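Local coordinates for protein guanine nucleotide exchange factor SRM1 (Saccharomyces cerevisiae, PDB 3OF7) that acts as the guanine nucleotide exchange factor for the Ran-type GTPases Gsp1 and Gsp2, binds chromatin and controls RNA metabolism and nuclear export, at residues Gly35-Gly45 with Lys51-Phe61. Numbering follows the deposited sequence. Where two conformers were deposited one is given.
Sequences GTGSMCELGLG and KEVKRPRLNPF
L44 and V53 meet tip to tip, L44 CD1 lying 3.8 Å from V53 CG2. L42 CD1 touches that same methyl at a slant, so one valine methyl serves both leucines, which approach it from the same general side. Chi1 of 170° sets V53 CG1 anti to the backbone N, which leaves CG2 anti to the carbonyl carbon and facing the leucine methyls. The other fork of L44, CD2, packs 3.9 Å from P60 CD and lies against N59, while the aliphatic part of R57 crosses its end; R57 NH1 hydrogen-bonds N50 OD1.

The N59 amide works in two directions. N59 ND2 donates to G43 O (2.9 Å), bent at 139° and from above the carbonyl plane, whereas N59 OD1 accepts from F61 N (2.9 Å) in its own carbonyl plane, forming an Asx turn. Replacing N59 by an alanine removes both amide atoms, which is likely to leave G43 O without this donor and F61 N without its Asx-turn acceptor. The F61 ring presents its edge to the L44 carbonyl.

At the other end, G35 and V53 form an antiparallel hydrogen-bonded pair (G35 N to V53 O 2.7 Å, V53 N to G35 O 2.9 Å), and G37 N extends the pairing to K51 O. A water donates to both T36 OG1 and E52 OE2; T36 OG1 also hydrogen-bonds T406 O.

Within the propeller's first RCC1 repeat, directional polar bonds at both ends thus set where the loop lies; the apolar contacts between them are non-directional packing.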
ATOM      1  N   GLY A  35       8.033  10.454   9.200  1.00 16.42           N
ATOM      2  CA  GLY A  35       7.132   9.861  10.191  1.00 17.11           C
ATOM      3  C   GLY A  35       7.933   9.283  11.348  1.00 17.79           C
ATOM      4  O   GLY A  35       8.948   9.852  11.754  1.00 17.88           O
ATOM      5  N   THR A  36       7.492   8.139  11.861  1.00 18.47           N
ATOM      6  CA  THR A  36       8.135   7.502  13.017  1.00 19.22           C
ATOM      7  C   THR A  36       8.806   6.188  12.608  1.00 19.84           C
ATOM      8  O   THR A  36       8.212   5.364  11.905  1.00 19.87           O
ATOM      9  CB  THR A  36       7.127   7.321  14.183  1.00 19.22           C
ATOM     10  OG1 THR A  36       6.677   8.617  14.598  1.00 19.70           O
ATOM     11  CG2 THR A  36       7.760   6.608  15.396  1.00 18.91           C
ATOM     12  N   GLY A  37      10.052   6.019  13.043  1.00 20.34           N
ATOM     13  CA  GLY A  37      10.853   4.864  12.668  1.00 21.11           C
ATOM     14  C   GLY A  37      11.452   4.161  13.870  1.00 21.54           C
ATOM     15  O   GLY A  37      12.623   3.772  13.846  1.00 21.66           O
ATOM     16  N   SER A  38      10.643   3.983  14.915  1.00 21.76           N
ATOM     17  CA  SER A  38      11.100   3.342  16.159  1.00 22.50           C
ATOM     18  C   SER A  38      11.492   1.872  15.947  1.00 22.57           C
ATOM     19  O   SER A  38      12.196   1.281  16.774  1.00 22.70           O
ATOM     20  CB  SER A  38      10.025   3.468  17.250  1.00 22.54           C
ATOM     21  OG  SER A  38       8.906   2.648  16.963  1.00 24.19           O
ATOM     22  N   MET A  39      11.028   1.296  14.838  1.00 22.52           N
ATOM     23  CA  MET A  39      11.322  -0.091  14.480  0.50 22.51           C
ATOM     24  C   MET A  39      12.144  -0.145  13.182  1.00 22.22           C
ATOM     25  O   MET A  39      12.096  -1.130  12.437  1.00 22.19           O
ATOM     26  CB  MET A  39      10.018  -0.906  14.364  0.50 22.60           C
ATOM     27  CG  MET A  39       9.307  -1.168  15.706  0.50 23.35           C
ATOM     28  SD  MET A  39       7.678  -1.971  15.618  0.50 23.85           S
ATOM     29  CE  MET A  39       6.689  -0.650  14.919  0.50 24.25           C
ATOM     30  N   CYS A  40      12.892   0.930  12.923  1.00 21.59           N
ATOM     31  CA  CYS A  40      13.790   1.069  11.761  1.00 21.18           C
ATOM     32  C   CYS A  40      13.094   1.380  10.430  1.00 20.41           C
ATOM     33  O   CYS A  40      13.731   1.332   9.374  1.00 20.18           O
ATOM     34  CB  CYS A  40      14.721  -0.151  11.617  1.00 21.55           C
ATOM     35  SG  CYS A  40      15.833  -0.383  13.044  1.00 24.15           S
ATOM     36  N   GLU A  41      11.806   1.733  10.485  1.00 19.48           N
ATOM     37  CA  GLU A  41      10.987   1.890   9.264  1.00 19.16           C
ATOM     38  C   GLU A  41      11.463   2.980   8.305  1.00 18.83           C
ATOM     39  O   GLU A  41      11.238   2.880   7.089  1.00 18.25           O
ATOM     40  CB  GLU A  41       9.518   2.176   9.593  1.00 19.17           C
ATOM     41  CG  GLU A  41       8.821   1.140  10.437  1.00 20.02           C
ATOM     42  CD  GLU A  41       8.747   1.557  11.888  1.00 21.82           C
ATOM     43  OE1 GLU A  41       9.805   1.908  12.459  1.00 21.90           O
ATOM     44  OE2 GLU A  41       7.631   1.536  12.454  1.00 21.25           O
ATOM     45  N   LEU A  42      12.085   4.021   8.850  1.00 18.41           N
ATOM     46  CA  LEU A  42      12.448   5.196   8.052  1.00 18.73           C
ATOM     47  C   LEU A  42      13.639   4.951   7.141  1.00 18.88           C
ATOM     48  O   LEU A  42      13.794   5.635   6.135  1.00 19.28           O
ATOM     49  CB  LEU A  42      12.704   6.420   8.939  1.00 18.16           C
ATOM     50  CG  LEU A  42      11.522   6.981   9.735  1.00 18.43           C
ATOM     51  CD1 LEU A  42      11.959   8.181  10.581  1.00 15.62           C
ATOM     52  CD2 LEU A  42      10.359   7.357   8.814  1.00 17.79           C
ATOM     53  N   GLY A  43      14.476   3.979   7.487  1.00 19.07           N
ATOM     54  CA  GLY A  43      15.668   3.692   6.692  1.00 19.34           C
ATOM     55  C   GLY A  43      16.596   4.879   6.578  1.00 19.59           C
ATOM     56  O   GLY A  43      17.248   5.072   5.556  1.00 19.47           O
ATOM     57  N   LEU A  44      16.639   5.689   7.631  1.00 20.21           N
ATOM     58  CA  LEU A  44      17.525   6.850   7.668  1.00 21.09           C
ATOM     59  C   LEU A  44      18.723   6.599   8.594  1.00 21.83           C
ATOM     60  O   LEU A  44      19.383   7.534   9.054  1.00 22.29           O
ATOM     61  CB  LEU A  44      16.748   8.108   8.062  1.00 20.81           C
ATOM     62  CG  LEU A  44      15.754   8.635   7.015  1.00 20.65           C
ATOM     63  CD1 LEU A  44      14.839   9.692   7.617  1.00 19.70           C
ATOM     64  CD2 LEU A  44      16.446   9.176   5.766  1.00 19.50           C
ATOM     65  N   GLY A  45      19.002   5.322   8.846  1.00 22.54           N
ATOM     66  CA  GLY A  45      20.144   4.933   9.664  1.00 23.34           C
ATOM     67  C   GLY A  45      19.849   4.886  11.155  1.00 24.61           C
ATOM     68  O   GLY A  45      18.714   5.139  11.582  1.00 23.80           O
ATOM     69  N   LYS A  51      14.995   8.662  14.024  1.00 28.28           N
ATOM     70  CA  LYS A  51      13.881   7.728  14.203  1.00 28.16           C
ATOM     71  C   LYS A  51      12.529   8.452  14.361  1.00 27.31           C
ATOM     72  O   LYS A  51      11.481   7.826  14.553  1.00 27.15           O
ATOM     73  CB  LYS A  51      14.170   6.709  15.324  1.00 28.70           C
ATOM     74  CG  LYS A  51      14.038   7.206  16.752  0.70 29.90           C
ATOM     75  CD  LYS A  51      14.906   6.357  17.689  0.70 32.26           C
ATOM     76  CE  LYS A  51      14.266   6.179  19.056  0.70 32.92           C
ATOM     77  NZ  LYS A  51      13.025   5.338  18.970  0.70 33.89           N
ATOM     78  N   GLU A  52      12.571   9.780  14.261  1.00 26.52           N
ATOM     79  CA  GLU A  52      11.370  10.607  14.229  1.00 25.77           C
ATOM     80  C   GLU A  52      11.653  11.821  13.350  1.00 25.16           C
ATOM     81  O   GLU A  52      12.540  12.633  13.648  1.00 24.95           O
ATOM     82  CB  GLU A  52      10.946  11.013  15.643  1.00 26.13           C
ATOM     83  CG  GLU A  52       9.679  11.846  15.715  1.00 26.75           C
ATOM     84  CD  GLU A  52       9.399  12.337  17.123  0.80 28.10           C
ATOM     85  OE1 GLU A  52       9.985  13.361  17.533  1.00 28.80           O
ATOM     86  OE2 GLU A  52       8.593  11.694  17.823  1.00 27.72           O
ATOM     87  N   VAL A  53      10.911  11.916  12.248  1.00 23.70           N
ATOM     88  CA  VAL A  53      11.213  12.858  11.179  1.00 22.84           C
ATOM     89  C   VAL A  53       9.891  13.446  10.690  1.00 22.14           C
ATOM     90  O   VAL A  53       9.049  12.739  10.151  1.00 22.24           O
ATOM     91  CB  VAL A  53      12.012  12.154  10.041  1.00 22.67           C
ATOM     92  CG1 VAL A  53      12.133  13.036   8.812  1.00 22.33           C
ATOM     93  CG2 VAL A  53      13.409  11.746  10.538  1.00 23.05           C
ATOM     94  N   LYS A  54       9.707  14.745  10.905  1.00 21.44           N
ATOM     95  CA  LYS A  54       8.384  15.357  10.790  1.00 20.67           C
ATOM     96  C   LYS A  54       8.083  15.951   9.410  1.00 20.03           C
ATOM     97  O   LYS A  54       6.975  16.434   9.172  1.00 19.29           O
ATOM     98  CB  LYS A  54       8.191  16.400  11.911  1.00 21.21           C
ATOM     99  CG  LYS A  54       8.354  15.811  13.312  1.00 22.45           C
ATOM    100  CD  LYS A  54       8.308  16.866  14.412  1.00 25.29           C
ATOM    101  CE  LYS A  54       8.613  16.231  15.771  1.00 27.21           C
ATOM    102  NZ  LYS A  54       8.493  17.215  16.913  1.00 28.96           N
ATOM    103  N   ARG A  55       9.074  15.909   8.515  1.00 19.22           N
ATOM    104  CA  ARG A  55       8.936  16.384   7.128  1.00 19.03           C
ATOM    105  C   ARG A  55       9.721  15.455   6.211  1.00 18.20           C
ATOM    106  O   ARG A  55      10.702  14.864   6.659  1.00 18.18           O
ATOM    107  CB  ARG A  55       9.515  17.803   6.990  1.00 19.33           C
ATOM    108  CG  ARG A  55       8.746  18.908   7.704  1.00 21.13           C
ATOM    109  CD  ARG A  55       7.378  19.094   7.102  1.00 24.63           C
ATOM    110  NE  ARG A  55       6.815  20.414   7.390  0.90 26.41           N
ATOM    111  CZ  ARG A  55       5.812  20.952   6.706  0.80 27.34           C
ATOM    112  NH1 ARG A  55       5.254  20.279   5.699  1.00 26.78           N
ATOM    113  NH2 ARG A  55       5.365  22.161   7.027  1.00 28.10           N
ATOM    114  N   PRO A  56       9.312  15.330   4.926  1.00 17.68           N
ATOM    115  CA  PRO A  56      10.037  14.466   3.993  1.00 17.14           C
ATOM    116  C   PRO A  56      11.539  14.729   4.004  1.00 17.26           C
ATOM    117  O   PRO A  56      11.975  15.865   3.804  1.00 17.46           O
ATOM    118  CB  PRO A  56       9.436  14.840   2.632  1.00 17.09           C
ATOM    119  CG  PRO A  56       8.030  15.215   2.960  1.00 17.27           C
ATOM    120  CD  PRO A  56       8.115  15.922   4.295  1.00 17.47           C
ATOM    121  N   ARG A  57      12.309  13.676   4.257  1.00 16.97           N
ATOM    122  CA  ARG A  57      13.753  13.767   4.373  1.00 16.74           C
ATOM    123  C   ARG A  57      14.385  12.962   3.249  1.00 16.86           C
ATOM    124  O   ARG A  57      14.088  11.772   3.086  1.00 16.27           O
ATOM    125  CB  ARG A  57      14.189  13.226   5.739  1.00 16.88           C
ATOM    126  CG  ARG A  57      15.707  13.136   5.950  1.00 18.01           C
ATOM    127  CD  ARG A  57      16.288  14.449   6.482  1.00 20.05           C
ATOM    128  NE  ARG A  57      15.668  14.852   7.746  1.00 21.53           N
ATOM    129  CZ  ARG A  57      15.996  14.364   8.939  1.00 22.98           C
ATOM    130  NH1 ARG A  57      16.954  13.448   9.059  1.00 24.24           N
ATOM    131  NH2 ARG A  57      15.366  14.797  10.019  1.00 23.04           N
ATOM    132  N   LEU A  58      15.248  13.607   2.467  1.00 16.76           N
ATOM    133  CA  LEU A  58      15.941  12.909   1.383  1.00 16.93           C
ATOM    134  C   LEU A  58      16.750  11.748   1.954  1.00 17.18           C
ATOM    135  O   LEU A  58      17.533  11.933   2.879  1.00 17.11           O
ATOM    136  CB  LEU A  58      16.838  13.882   0.613  1.00 16.87           C
ATOM    137  CG  LEU A  58      17.635  13.281  -0.547  1.00 17.31           C
ATOM    138  CD1 LEU A  58      16.711  12.902  -1.705  1.00 17.03           C
ATOM    139  CD2 LEU A  58      18.715  14.266  -1.007  1.00 17.97           C
ATOM    140  N   ASN A  59      16.537  10.540   1.428  1.00 17.56           N
ATOM    141  CA  ASN A  59      17.218   9.376   1.963  1.00 17.93           C
ATOM    142  C   ASN A  59      18.611   9.256   1.342  1.00 18.39           C
ATOM    143  O   ASN A  59      18.728   8.997   0.133  1.00 18.55           O
ATOM    144  CB  ASN A  59      16.394   8.100   1.734  1.00 17.72           C
ATOM    145  CG  ASN A  59      16.907   6.928   2.538  1.00 18.25           C
ATOM    146  OD1 ASN A  59      18.104   6.632   2.524  1.00 17.99           O
ATOM    147  ND2 ASN A  59      16.003   6.251   3.252  1.00 16.93           N
ATOM    148  N   PRO A  60      19.672   9.452   2.164  1.00 18.66           N
ATOM    149  CA  PRO A  60      21.028   9.477   1.608  1.00 19.01           C
ATOM    150  C   PRO A  60      21.589   8.090   1.289  1.00 19.45           C
ATOM    151  O   PRO A  60      22.629   7.991   0.644  1.00 19.73           O
ATOM    152  CB  PRO A  60      21.848  10.154   2.710  1.00 19.28           C
ATOM    153  CG  PRO A  60      21.151   9.776   3.984  1.00 19.04           C
ATOM    154  CD  PRO A  60      19.673   9.604   3.635  1.00 18.41           C
ATOM    155  N   PHE A  61      20.908   7.034   1.730  1.00 19.28           N
ATOM    156  CA  PHE A  61      21.343   5.658   1.453  1.00 19.33           C
ATOM    157  C   PHE A  61      20.799   5.131   0.120  1.00 18.80           C
ATOM    158  O   PHE A  61      21.133   4.018  -0.312  1.00 18.57           O
ATOM    159  CB  PHE A  61      20.963   4.739   2.619  1.00 19.35           C
ATOM    160  CG  PHE A  61      21.529   5.187   3.932  1.00 21.25           C
ATOM    161  CD1 PHE A  61      22.898   5.070   4.189  1.00 22.04           C
ATOM    162  CD2 PHE A  61      20.713   5.766   4.897  1.00 21.75           C
ATOM    163  CE1 PHE A  61      23.440   5.510   5.397  1.00 22.46           C
ATOM    164  CE2 PHE A  61      21.247   6.205   6.119  1.00 22.29           C
ATOM    165  CZ  PHE A  61      22.614   6.072   6.365  1.00 22.92           C
TER
HETATM  166  O   HOH W   1       6.896   9.659  17.132  1.00 27.06           O